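Local coordinates for D-glycero-D-manno-heptose 1-phosphate kinase (Bacteroides thetaiotaomicron, PDB 3K85), which probably binds ATP and phosphorylates a sugar substrate, as a GHMP-family kinase named for D-glycero-D-manno-heptose 1-phosphate, at residues K7-L12 with N34-L39; F127-S132 with G338-S343; G167-M172 with F329-D334. One frame throughout, in Å; residues are numbered along the deposited sequence.

Interaction 1: K7-L12 with N34-L39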
loop_
_atom_site.group_PDB
_atom_site.type_symbol
_atom_site.label_atom_id
_atom_site.label_comp_id
_atom_site.label_asym_id
_atom_site.label_seq_id
_atom_site.Cartn_x
_atom_site.Cartn_y
_atom_site.Cartn_z
ATOM N N LYS A 7 -2.673 -3.959 -21.902
ATOM C CA LYS A 7 -1.269 -3.599 -21.784
ATOM C C LYS A 7 -0.839 -3.890 -20.362
ATOM O O LYS A 7 -1.648 -3.822 -19.433
ATOM C CB LYS A 7 -1.018 -2.118 -22.130
ATOM C CG LYS A 7 -1.701 -1.118 -21.238
ATOM C CD LYS A 7 -1.548 0.311 -21.760
ATOM C CE LYS A 7 -0.298 0.996 -21.254
ATOM N NZ LYS A 7 -0.351 2.462 -21.556
ATOM N N ALA A 8 0.434 -4.234 -20.198
ATOM C CA ALA A 8 0.983 -4.545 -18.884
ATOM C C ALA A 8 2.342 -3.889 -18.779
ATOM O O ALA A 8 3.079 -3.818 -19.759
ATOM C CB ALA A 8 1.109 -6.065 -18.705
ATOM N N PRO A 9 2.698 -3.404 -17.586
ATOM C CA PRO A 9 3.995 -2.754 -17.420
ATOM C C PRO A 9 5.132 -3.699 -17.057
ATOM O O PRO A 9 4.916 -4.800 -16.551
ATOM C CB PRO A 9 3.717 -1.737 -16.317
ATOM C CG PRO A 9 2.797 -2.506 -15.417
ATOM C CD PRO A 9 1.846 -3.195 -16.399
ATOM N N LEU A 10 6.352 -3.255 -17.337
ATOM C CA LEU A 10 7.546 -4.018 -17.018
ATOM C C LEU A 10 7.883 -3.523 -15.626
ATOM O O LEU A 10 7.181 -2.670 -15.094
ATOM C CB LEU A 10 8.679 -3.701 -18.000
ATOM C CG LEU A 10 8.439 -4.075 -19.471
ATOM C CD1 LEU A 10 9.523 -3.444 -20.326
ATOM C CD2 LEU A 10 8.436 -5.593 -19.653
ATOM N N ARG A 11 8.948 -4.034 -15.030
ATOM C CA ARG A 11 9.269 -3.618 -13.680
ATOM C C ARG A 11 10.748 -3.534 -13.391
ATOM O O ARG A 11 11.566 -4.054 -14.131
ATOM C CB ARG A 11 8.614 -4.590 -12.700
ATOM C CG ARG A 11 9.073 -6.036 -12.866
ATOM C CD ARG A 11 10.475 -6.225 -12.306
ATOM N NE ARG A 11 11.005 -7.567 -12.523
ATOM C CZ ARG A 11 12.211 -7.804 -13.031
ATOM N NH1 ARG A 11 12.990 -6.788 -13.373
ATOM N NH2 ARG A 11 12.643 -9.047 -13.185
ATOM N N LEU A 12 11.071 -2.869 -12.292
ATOM C CA LEU A 12 12.437 -2.716 -11.833
ATOM C C LEU A 12 12.526 -3.551 -10.569
ATOM O O LEU A 12 11.647 -3.469 -9.706
ATOM C CB LEU A 12 12.722 -1.265 -11.478
ATOM C CG LEU A 12 13.715 -0.491 -12.330
ATOM C CD1 LEU A 12 13.583 -0.871 -13.796
ATOM C CD2 LEU A 12 13.450 0.994 -12.125
ATOM N N ASN A 34 9.593 -4.577 -5.572
ATOM C CA ASN A 34 9.731 -4.166 -6.964
ATOM C C ASN A 34 8.662 -3.134 -7.327
ATOM O O ASN A 34 7.707 -2.897 -6.576
ATOM C CB ASN A 34 9.652 -5.375 -7.911
ATOM C CG ASN A 34 8.366 -6.161 -7.759
ATOM O OD1 ASN A 34 7.333 -5.619 -7.367
ATOM N ND2 ASN A 34 8.421 -7.454 -8.084
ATOM N N ALA A 35 8.816 -2.536 -8.495
ATOM C CA ALA A 35 7.889 -1.496 -8.920
ATOM C C ALA A 35 7.783 -1.455 -10.426
ATOM O O ALA A 35 8.798 -1.484 -11.116
ATOM C CB ALA A 35 8.373 -0.150 -8.399
ATOM N N THR A 36 6.560 -1.372 -10.935
ATOM C CA THR A 36 6.352 -1.316 -12.366
ATOM C C THR A 36 6.717 0.064 -12.920
ATOM O O THR A 36 6.659 1.061 -12.206
ATOM C CB THR A 36 4.912 -1.655 -12.708
ATOM O OG1 THR A 36 4.039 -0.921 -11.846
ATOM C CG2 THR A 36 4.672 -3.154 -12.535
ATOM N N ILE A 37 7.109 0.098 -14.191
ATOM C CA ILE A 37 7.517 1.331 -14.863
ATOM C C ILE A 37 6.759 1.535 -16.180
ATOM O O ILE A 37 6.174 0.592 -16.711
ATOM C CB ILE A 37 9.033 1.311 -15.154
ATOM C CG1 ILE A 37 9.377 0.140 -16.080
ATOM C CG2 ILE A 37 9.809 1.196 -13.849
ATOM C CD1 ILE A 37 10.854 0.098 -16.468
ATOM N N ASN A 38 6.790 2.756 -16.712
ATOM C CA ASN A 38 6.066 3.077 -17.943
ATOM C C ASN A 38 6.519 2.454 -19.266
ATOM O O ASN A 38 6.367 3.072 -20.326
ATOM C CB ASN A 38 5.970 4.597 -18.114
ATOM C CG ASN A 38 7.323 5.268 -18.140
ATOM O OD1 ASN A 38 8.360 4.624 -17.946
ATOM N ND2 ASN A 38 7.324 6.575 -18.362
ATOM N N LEU A 39 7.067 1.244 -19.211
ATOM C CA LEU A 39 7.465 0.516 -20.418
ATOM C C LEU A 39 6.513 -0.676 -20.429
ATOM O O LEU A 39 6.487 -1.458 -19.479
ATOM C CB LEU A 39 8.928 0.069 -20.331
ATOM C CG LEU A 39 9.943 1.103 -20.842
ATOM C CD1 LEU A 39 9.562 2.505 -20.378
ATOM C CD2 LEU A 39 11.323 0.741 -20.347
#
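Leu12 and Ala35 hold the two strands together with a pair of backbone hydrogen bonds, Leu12 N to Ala35 O at 2.9 Å and Ala35 N to Leu12 O at 3.2 Å. The next link, Ile37 N to Leu10 O, is also 2.9 Å long, and past it the chain turns a corner at Asn38. The last bond therefore goes to Leu39 O, which accepts from Leu10 N at 2.8 Å.

On one face, the methyls of Leu12 meet Ile37: CD1 touches Ile37 CD1 at 3.9 Å and CD2 approaches Ile37 CG2, the two side chains crossing at about a right angle. Ile37 CG1 sits between the backbone N and the carbonyl carbon (chi1 61°), which puts it 3.7 Å from Leu10 O. Leu10 itself lays CD1 against Leu39 CB at 3.6 Å. On the other face, Thr36 presses CG2 against Pro9 CG at 3.5 Å, a tight fit, while OG1 is occupied by Ile332 O and Gly168 N. Arg11 brings only its CB near Ala35 O; beyond that the chain bends at chi2 and leads away to a salt bridge with Asp160 and a bond to Gly112 O.

Further out, helix 115-131 packs on Leu10 through Thr115 and Thr118, and helix 159-166 covers Arg11 and Asn34, whose ND2 is bonded to Gln159. Strands 4-15 and 30-37 run antiparallel, their segments inclined at 137°, and form part of the mixed sheet with helices packed against it that is characteristic of the GHMP kinase fold.

Interaction 2: F127-S132 with G338-S343; sequences FIEWLS and GWKIYS
Glu129 sends CG anti to its backbone N (chi1 -173°), and the bend at chi2 (60°) then sets CD 3.9 Å from Gly338 C. Lys340 answers from the strand: its chain runs extended beyond CG and carries CE up to the helix backbone. The two side chains cross obliquely where the last turn of helix 115-131 packs on the short strand 337-340, a helix-on-sheet contact at the surface of the GHMP kinase fold. The axes of helix 127-131 and strand 338-340 approach to 7.9 Å, their directions 33° apart.

Methylene groups of each side chain lie against polar atoms of the other segment. Glu129 CG lies 3.8 Å from Trp339 N, and its OE2 rests 3.5 Å from Lys340 CG. The opposite charges stay apart: Glu129 OE2 and Lys340 NZ are 5.6 Å from each other, so any attraction between them is probably long-range. Gly338 matters by its smallness, since a CB on it would point at the helix and come tightly against Glu129 CB.

Strand 4-15 pairs with this strand, through the backbone bond of Trp339 with Arg5, while Trp130 reaches Val4 and Ile45 and so seats the same turn on the sheet. Ser132, the first residue out of helical geometry, forms a Schellman motif. Lys340 passes the carbonyls of Glu129 and Trp130, its CE 3.3 Å from Glu129 O and its NZ 3.9 Å from Trp130 O.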
loop_
_atom_site.group_PDB
_atom_site.type_symbol
_atom_site.label_atom_id
_atom_site.label_comp_id
_atom_site.label_asym_id
_atom_site.label_seq_id
_atom_site.Cartn_x
_atom_site.Cartn_y
_atom_site.Cartn_z
ATOM N N PHE A 127 -7.371 -11.812 -23.206
ATOM C CA PHE A 127 -8.317 -12.931 -23.211
ATOM C C PHE A 127 -9.377 -12.774 -22.118
ATOM O O PHE A 127 -10.571 -12.980 -22.375
ATOM C CB PHE A 127 -7.585 -14.278 -23.056
ATOM C CG PHE A 127 -7.041 -14.824 -24.356
ATOM C CD1 PHE A 127 -7.894 -15.391 -25.302
ATOM C CD2 PHE A 127 -5.682 -14.739 -24.652
ATOM C CE1 PHE A 127 -7.396 -15.866 -26.522
ATOM C CE2 PHE A 127 -5.180 -15.206 -25.863
ATOM C CZ PHE A 127 -6.041 -15.771 -26.799
ATOM N N ILE A 128 -8.953 -12.395 -20.913
ATOM C CA ILE A 128 -9.901 -12.207 -19.812
ATOM C C ILE A 128 -10.952 -11.161 -20.195
ATOM O O ILE A 128 -12.156 -11.382 -20.033
ATOM C CB ILE A 128 -9.178 -11.745 -18.529
ATOM C CG1 ILE A 128 -8.189 -12.824 -18.079
ATOM C CG2 ILE A 128 -10.202 -11.411 -17.445
ATOM C CD1 ILE A 128 -7.256 -12.398 -16.956
ATOM N N GLU A 129 -10.491 -10.021 -20.702
ATOM C CA GLU A 129 -11.383 -8.945 -21.140
ATOM C C GLU A 129 -12.289 -9.478 -22.257
ATOM O O GLU A 129 -13.508 -9.294 -22.252
ATOM C CB GLU A 129 -10.540 -7.781 -21.672
ATOM C CG GLU A 129 -11.316 -6.534 -22.018
ATOM C CD GLU A 129 -12.059 -5.969 -20.829
ATOM O OE1 GLU A 129 -11.464 -5.908 -19.728
ATOM O OE2 GLU A 129 -13.237 -5.578 -21.001
ATOM N N TRP A 130 -11.655 -10.139 -23.213
ATOM C CA TRP A 130 -12.302 -10.750 -24.372
ATOM C C TRP A 130 -13.416 -11.736 -23.953
ATOM O O TRP A 130 -14.585 -11.559 -24.301
ATOM C CB TRP A 130 -11.184 -11.442 -25.183
ATOM C CG TRP A 130 -11.510 -12.366 -26.345
ATOM C CD1 TRP A 130 -10.681 -13.340 -26.867
ATOM C CD2 TRP A 130 -12.691 -12.384 -27.147
ATOM N NE1 TRP A 130 -11.276 -13.954 -27.936
ATOM C CE2 TRP A 130 -12.510 -13.389 -28.132
ATOM C CE3 TRP A 130 -13.883 -11.655 -27.136
ATOM C CZ2 TRP A 130 -13.485 -13.677 -29.092
ATOM C CZ3 TRP A 130 -14.854 -11.942 -28.093
ATOM C CH2 TRP A 130 -14.646 -12.945 -29.055
ATOM N N LEU A 131 -13.061 -12.750 -23.168
ATOM C CA LEU A 131 -14.034 -13.770 -22.776
ATOM C C LEU A 131 -14.657 -13.649 -21.373
ATOM O O LEU A 131 -15.145 -14.641 -20.830
ATOM C CB LEU A 131 -13.381 -15.146 -22.930
ATOM C CG LEU A 131 -12.504 -15.292 -24.186
ATOM C CD1 LEU A 131 -11.598 -16.497 -24.052
ATOM C CD2 LEU A 131 -13.370 -15.396 -25.414
ATOM N N SER A 132 -14.656 -12.446 -20.802
ATOM C CA SER A 132 -15.215 -12.222 -19.465
ATOM C C SER A 132 -14.869 -13.354 -18.498
ATOM O O SER A 132 -15.741 -13.877 -17.803
ATOM C CB SER A 132 -16.735 -12.078 -19.536
ATOM O OG SER A 132 -17.108 -10.977 -20.347
ATOM N N GLY A 338 -7.305 -4.200 -19.373
ATOM C CA GLY A 338 -7.852 -4.313 -20.703
ATOM C C GLY A 338 -9.070 -3.432 -20.864
ATOM O O GLY A 338 -9.654 -2.966 -19.886
ATOM N N TRP A 339 -9.447 -3.191 -22.109
ATOM C CA TRP A 339 -10.603 -2.374 -22.403
ATOM C C TRP A 339 -11.199 -2.827 -23.729
ATOM O O TRP A 339 -10.517 -3.445 -24.545
ATOM C CB TRP A 339 -10.217 -0.879 -22.412
ATOM C CG TRP A 339 -9.270 -0.402 -23.492
ATOM C CD1 TRP A 339 -9.609 0.209 -24.668
ATOM C CD2 TRP A 339 -7.834 -0.433 -23.462
ATOM N NE1 TRP A 339 -8.475 0.566 -25.368
ATOM C CE2 TRP A 339 -7.376 0.185 -24.652
ATOM C CE3 TRP A 339 -6.898 -0.919 -22.549
ATOM C CZ2 TRP A 339 -6.019 0.327 -24.947
ATOM C CZ3 TRP A 339 -5.547 -0.777 -22.842
ATOM C CH2 TRP A 339 -5.119 -0.158 -24.030
ATOM N N LYS A 340 -12.484 -2.561 -23.921
ATOM C CA LYS A 340 -13.151 -2.955 -25.148
ATOM C C LYS A 340 -13.460 -1.738 -25.997
ATOM O O LYS A 340 -13.795 -0.671 -25.482
ATOM C CB LYS A 340 -14.452 -3.702 -24.845
ATOM C CG LYS A 340 -14.265 -5.124 -24.328
ATOM C CD LYS A 340 -15.581 -5.917 -24.411
ATOM C CE LYS A 340 -15.356 -7.424 -24.264
ATOM N NZ LYS A 340 -16.586 -8.229 -24.575
ATOM N N ILE A 341 -13.326 -1.902 -27.303
ATOM C CA ILE A 341 -13.623 -0.832 -28.240
ATOM C C ILE A 341 -14.777 -1.311 -29.101
ATOM O O ILE A 341 -14.625 -2.249 -29.891
ATOM C CB ILE A 341 -12.412 -0.516 -29.134
ATOM C CG1 ILE A 341 -11.276 0.066 -28.285
ATOM C CG2 ILE A 341 -12.825 0.454 -30.235
ATOM C CD1 ILE A 341 -11.560 1.461 -27.748
ATOM N N TYR A 342 -15.931 -0.677 -28.929
ATOM C CA TYR A 342 -17.133 -1.038 -29.680
ATOM C C TYR A 342 -17.211 -0.290 -31.007
ATOM O O TYR A 342 -16.857 0.888 -31.089
ATOM C CB TYR A 342 -18.390 -0.725 -28.854
ATOM C CG TYR A 342 -18.467 -1.439 -27.519
ATOM C CD1 TYR A 342 -18.846 -2.781 -27.439
ATOM C CD2 TYR A 342 -18.157 -0.771 -26.335
ATOM C CE1 TYR A 342 -18.915 -3.437 -26.210
ATOM C CE2 TYR A 342 -18.221 -1.413 -25.106
ATOM C CZ TYR A 342 -18.601 -2.748 -25.046
ATOM O OH TYR A 342 -18.662 -3.385 -23.823
ATOM N N SER A 343 -17.677 -0.982 -32.042
ATOM C CA SER A 343 -17.817 -0.378 -33.367
ATOM C C SER A 343 -19.061 -0.907 -34.084
ATOM O O SER A 343 -19.603 -1.943 -33.632
ATOM C CB SER A 343 -16.569 -0.668 -34.209
ATOM O OG SER A 343 -16.711 -0.161 -35.525
#

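Interaction 3: G167-M172 with F329-D334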
loop_
_atom_site.group_PDB
_atom_site.type_symbol
_atom_site.label_atom_id
_atom_site.label_comp_id
_atom_site.label_asym_id
_atom_site.label_seq_id
_atom_site.Cartn_x
_atom_site.Cartn_y
_atom_site.Cartn_z
ATOM N N GLY A 167 0.877 -4.173 -10.357
ATOM C CA GLY A 167 1.238 -2.782 -10.594
ATOM C C GLY A 167 1.629 -2.007 -9.350
ATOM O O GLY A 167 1.268 -2.397 -8.231
ATOM N N GLY A 168 2.373 -0.916 -9.550
ATOM C CA GLY A 168 2.824 -0.059 -8.455
ATOM C C GLY A 168 4.051 -0.556 -7.698
ATOM O O GLY A 168 4.833 -1.339 -8.232
ATOM N N PHE A 169 4.243 -0.059 -6.471
ATOM C CA PHE A 169 5.341 -0.498 -5.602
ATOM C C PHE A 169 4.768 -1.630 -4.722
ATOM O O PHE A 169 3.857 -1.412 -3.913
ATOM C CB PHE A 169 5.828 0.640 -4.697
ATOM C CG PHE A 169 6.705 1.639 -5.390
ATOM C CD1 PHE A 169 8.069 1.694 -5.117
ATOM C CD2 PHE A 169 6.175 2.513 -6.337
ATOM C CE1 PHE A 169 8.891 2.604 -5.783
ATOM C CE2 PHE A 169 6.992 3.427 -7.008
ATOM C CZ PHE A 169 8.348 3.470 -6.732
ATOM N N ASN A 170 5.296 -2.836 -4.892
ATOM C CA ASN A 170 4.825 -3.991 -4.139
ATOM C C ASN A 170 5.933 -4.627 -3.284
ATOM O O ASN A 170 7.115 -4.575 -3.629
ATOM C CB ASN A 170 4.243 -5.036 -5.108
ATOM C CG ASN A 170 2.934 -4.581 -5.748
ATOM O OD1 ASN A 170 2.768 -4.628 -6.972
ATOM N ND2 ASN A 170 1.989 -4.148 -4.916
ATOM N N TYR A 171 5.536 -5.178 -2.143
ATOM C CA TYR A 171 6.443 -5.883 -1.239
ATOM C C TYR A 171 5.773 -7.242 -1.224
ATOM O O TYR A 171 4.705 -7.413 -0.636
ATOM C CB TYR A 171 6.419 -5.265 0.147
ATOM C CG TYR A 171 7.332 -5.923 1.161
ATOM C CD1 TYR A 171 8.700 -5.672 1.159
ATOM C CD2 TYR A 171 6.815 -6.742 2.172
ATOM C CE1 TYR A 171 9.537 -6.206 2.139
ATOM C CE2 TYR A 171 7.639 -7.281 3.152
ATOM C CZ TYR A 171 9.002 -7.006 3.126
ATOM O OH TYR A 171 9.835 -7.534 4.080
HETATM N N MSE A 172 6.386 -8.195 -1.909
HETATM C CA MSE A 172 5.829 -9.531 -2.037
HETATM C C MSE A 172 6.481 -10.550 -1.128
HETATM O O MSE A 172 7.705 -10.571 -0.955
HETATM C CB MSE A 172 5.952 -9.999 -3.486
HETATM C CG MSE A 172 5.675 -8.896 -4.495
HETATM SE SE MSE A 172 5.694 -9.472 -6.340
HETATM C CE MSE A 172 4.157 -8.439 -6.976
ATOM N N PHE A 329 12.593 6.573 -17.990
ATOM C CA PHE A 329 11.424 5.876 -17.490
ATOM C C PHE A 329 10.740 6.657 -16.380
ATOM O O PHE A 329 11.263 7.639 -15.864
ATOM C CB PHE A 329 11.846 4.517 -16.922
ATOM C CG PHE A 329 12.493 4.616 -15.573
ATOM C CD1 PHE A 329 11.740 4.449 -14.416
ATOM C CD2 PHE A 329 13.827 4.996 -15.454
ATOM C CE1 PHE A 329 12.305 4.667 -13.160
ATOM C CE2 PHE A 329 14.408 5.221 -14.195
ATOM C CZ PHE A 329 13.645 5.057 -13.050
ATOM N N GLN A 330 9.565 6.169 -16.012
ATOM C CA GLN A 330 8.782 6.730 -14.934
ATOM C C GLN A 330 8.067 5.544 -14.285
ATOM O O GLN A 330 7.719 4.570 -14.961
ATOM C CB GLN A 330 7.763 7.738 -15.472
ATOM C CG GLN A 330 8.391 8.993 -16.061
ATOM C CD GLN A 330 9.232 9.744 -15.041
ATOM O OE1 GLN A 330 8.733 10.146 -13.989
ATOM N NE2 GLN A 330 10.513 9.935 -15.347
ATOM N N PHE A 331 7.881 5.614 -12.974
ATOM C CA PHE A 331 7.188 4.559 -12.255
ATOM C C PHE A 331 5.713 4.680 -12.586
ATOM O O PHE A 331 5.199 5.788 -12.723
ATOM C CB PHE A 331 7.395 4.731 -10.756
ATOM C CG PHE A 331 8.770 4.371 -10.296
ATOM C CD1 PHE A 331 9.200 3.047 -10.325
ATOM C CD2 PHE A 331 9.635 5.350 -9.833
ATOM C CE1 PHE A 331 10.472 2.702 -9.896
ATOM C CE2 PHE A 331 10.911 5.021 -9.400
ATOM C CZ PHE A 331 11.332 3.695 -9.430
ATOM N N ILE A 332 5.032 3.554 -12.740
ATOM C CA ILE A 332 3.611 3.595 -13.042
ATOM C C ILE A 332 2.925 2.807 -11.929
ATOM O O ILE A 332 3.379 1.723 -11.562
ATOM C CB ILE A 332 3.325 3.000 -14.458
ATOM C CG1 ILE A 332 1.840 3.118 -14.791
ATOM C CG2 ILE A 332 3.756 1.559 -14.526
ATOM C CD1 ILE A 332 1.341 4.564 -14.867
ATOM N N ASP A 333 1.846 3.352 -11.372
ATOM C CA ASP A 333 1.159 2.691 -10.263
ATOM C C ASP A 333 0.123 1.638 -10.618
ATOM O O ASP A 333 -0.315 0.889 -9.746
ATOM C CB ASP A 333 0.488 3.720 -9.352
ATOM C CG ASP A 333 -0.061 3.088 -8.076
ATOM O OD1 ASP A 333 0.752 2.691 -7.213
ATOM O OD2 ASP A 333 -1.302 2.975 -7.940
ATOM N N ASP A 334 -0.269 1.573 -11.883
ATOM C CA ASP A 334 -1.271 0.607 -12.305
ATOM C C ASP A 334 -0.695 -0.695 -12.835
ATOM O O ASP A 334 0.419 -0.739 -13.340
ATOM C CB ASP A 334 -2.175 1.235 -13.368
ATOM C CG ASP A 334 -3.222 2.153 -12.772
ATOM O OD1 ASP A 334 -2.957 2.746 -11.698
ATOM O OD2 ASP A 334 -4.307 2.288 -13.384
HETATM O O HOH W 1 2.496 1.727 -5.549
#
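Phe169 and Phe331 meet in an edge-to-face aromatic pair, their centroids 4.8 Å apart and their planes at 51°. The pair joins the start of strand 169-175, in the mixed sheet of the GHMP kinase fold, to the loop that follows helix 309-320. Phe169 brings the tip of its ring: CZ stands over the centre of the Phe331 ring and lies 3.7 Å from Phe331 CG. The opposite face of Phe331 takes Phe329 CE1 near the rim. Val192 and Leu195 of helix 189-197 also pack on Phe331. An alanine in place of Phe331 would probably open a gap under the tip of Phe169 and leave Phe329 without the ring it packs on.

Gly168 is the other residue much buried here. It follows Gly167, the first residue out of helix 159-166; both have positive phi, and a CB on Gly167 would clash with Asp334 C, one on Gly168 with Asp333 OD1. Close backbone packing results, with a weak hydrogen bond from Gly168 N to Ile332 O, 3.5 Å long.

Asp333 has CG anti to its backbone N (chi1 -172°), which turns it back toward Gly168, whose CA lies 3.7 Å from Asp333 OD1. Its OD2 forms a salt bridge with Lys186 of the second subunit. Its OD1 lies 2.6 Å from a water, and that water's oxygen accepts a bond of 2.7 Å from Phe169 N.

Overall arrangement
From the N terminus, strand 4-15 pairs first, and interaction 1 closes a loop of 21 residues when strand 30-37 returns beside it. Strands 39-47 to 99-105 and helix 79-91 follow before helix 115-131 opens interaction 2; that loop stays open until the last strand, 337-340, comes back next to 4-15. Interaction 3 is nested inside it, from 167-172 to 329-334, and adjoins it near the C terminus. Interactions 1 and 3 have centres about 6 Å apart and touch; the centre of interaction 2 lies about 22 and 24 Å from theirs, but it touches interaction 1 where Lys7 packs on Trp339. All three reach one mixed sheet and fasten the C-terminal segments to it.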